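Methyltransferase 1 (Methanosarcina barkeri, PDB 2I2X) catalyses transfer of the methyl group of methanol to the cob(I)amide of its partner corrinoid protein MtaC in methanol-dependent methanogenesis. Local coordinates at the interface of chains A and B. Numbering follows the deposited sequence. Chains: chain A/B, Methyltransferase 1.

The interface of chains A and B. Residues chain A 315, 318-320; chain B 315, 318-320.
A:His318 and B:His318 meet across the two-fold axis with their NE2 nitrogens 3.2 Å apart, the imidazoles offset and running antiparallel, their planes turned edge to face at 74°. The Glu320 carboxylates reach the same point, one from either chain: OE2 of A:Glu320 is 3.0 Å from OE2 of B:Glu320, and the two planes are rotated by 46°. Each OE2 also lies in the plane of the opposite imidazole, at its edge; A:Glu320 OE2 is 3.3 Å from B:His318 NE2. Within chain A, NE2 of A:His318 and OE2 of A:Glu320 are 2.9 Å apart. The four atoms thus form a compact, nearly tetrahedral cluster. Since His318 and Glu320 are zinc ligands, this geometry implies one zinc ion on the axis shared by both chains, which would also explain why two carboxylates approach so closely. Residues of the catalytic zinc site, Glu164, Cys220 and Cys269, are different, so a structural role is plausible, although the metal could come from purification or crystallisation.

Further out, CG2 of A:Val315, which lies anti to the backbone N while CG1 takes the chi1 of 65°, is 3.6 Å from OE1 of B:Glu320 and flanks that carboxylate. Gly319 joins the two ligands in sequence. His318 ends a loop and Glu320 lies on strand 319-320, shortly before helix 325-345, so a short segment from each MtaB copy forms this small central part of the MtaB–MtaB interface in the heterotetramer.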
loop_
_atom_site.group_PDB
_atom_site.type_symbol
_atom_site.label_atom_id
_atom_site.label_comp_id
_atom_site.label_asym_id
_atom_site.label_seq_id
_atom_site.Cartn_x
_atom_site.Cartn_y
_atom_site.Cartn_z
ATOM N N VAL A 315 1.681 -7.024 5.800
ATOM C CA VAL A 315 1.078 -7.108 4.491
ATOM C C VAL A 315 1.505 -8.449 3.899
ATOM O O VAL A 315 2.626 -8.926 4.163
ATOM C CB VAL A 315 1.570 -5.948 3.590
ATOM C CG1 VAL A 315 3.111 -6.059 3.316
ATOM C CG2 VAL A 315 0.736 -5.836 2.278
ATOM N N HIS A 318 3.108 -10.029 -2.050
ATOM C CA HIS A 318 2.629 -10.267 -3.409
ATOM C C HIS A 318 2.916 -9.090 -4.345
ATOM O O HIS A 318 3.448 -8.059 -3.904
ATOM C CB HIS A 318 1.143 -10.711 -3.434
ATOM C CG HIS A 318 0.155 -9.658 -3.017
ATOM N ND1 HIS A 318 -0.705 -9.832 -1.949
ATOM C CD2 HIS A 318 -0.139 -8.437 -3.541
ATOM C CE1 HIS A 318 -1.476 -8.765 -1.828
ATOM N NE2 HIS A 318 -1.146 -7.899 -2.774
ATOM N N GLY A 319 2.587 -9.246 -5.630
ATOM C CA GLY A 319 2.871 -8.227 -6.655
ATOM C C GLY A 319 1.887 -7.060 -6.644
ATOM O O GLY A 319 0.689 -7.279 -6.453
ATOM N N GLU A 320 2.389 -5.830 -6.805
ATOM C CA GLU A 320 1.566 -4.622 -7.020
ATOM C C GLU A 320 2.109 -3.946 -8.296
ATOM O O GLU A 320 3.206 -4.314 -8.734
ATOM C CB GLU A 320 1.748 -3.623 -5.858
ATOM C CG GLU A 320 1.259 -4.042 -4.465
ATOM C CD GLU A 320 -0.215 -4.413 -4.400
ATOM O OE1 GLU A 320 -0.993 -3.988 -5.281
ATOM O OE2 GLU A 320 -0.594 -5.168 -3.474
ATOM N N VAL B 315 -3.475 1.593 -8.346
ATOM C CA VAL B 315 -3.257 0.323 -7.662
ATOM C C VAL B 315 -4.345 -0.624 -8.182
ATOM O O VAL B 315 -5.502 -0.198 -8.362
ATOM C CB VAL B 315 -3.388 0.484 -6.123
ATOM C CG1 VAL B 315 -4.838 0.839 -5.716
ATOM C CG2 VAL B 315 -2.888 -0.765 -5.359
ATOM N N HIS B 318 -7.935 -5.005 -5.294
ATOM C CA HIS B 318 -7.969 -6.359 -4.731
ATOM C C HIS B 318 -7.824 -6.351 -3.193
ATOM O O HIS B 318 -7.621 -5.299 -2.584
ATOM C CB HIS B 318 -6.910 -7.270 -5.382
ATOM C CG HIS B 318 -5.496 -6.886 -5.082
ATOM N ND1 HIS B 318 -4.595 -6.523 -6.070
ATOM C CD2 HIS B 318 -4.811 -6.838 -3.907
ATOM C CE1 HIS B 318 -3.425 -6.250 -5.514
ATOM N NE2 HIS B 318 -3.534 -6.418 -4.202
ATOM N N GLY B 319 -7.929 -7.517 -2.564
ATOM C CA GLY B 319 -7.894 -7.602 -1.079
ATOM C C GLY B 319 -6.508 -7.478 -0.446
ATOM O O GLY B 319 -5.500 -7.913 -1.013
ATOM N N GLU B 320 -6.466 -6.843 0.729
ATOM C CA GLU B 320 -5.285 -6.826 1.600
ATOM C C GLU B 320 -5.815 -7.207 2.965
ATOM O O GLU B 320 -7.030 -7.249 3.155
ATOM C CB GLU B 320 -4.691 -5.415 1.634
ATOM C CG GLU B 320 -4.321 -4.820 0.260
ATOM C CD GLU B 320 -3.061 -5.428 -0.351
ATOM O OE1 GLU B 320 -2.274 -6.064 0.371
ATOM O OE2 GLU B 320 -2.850 -5.271 -1.566
#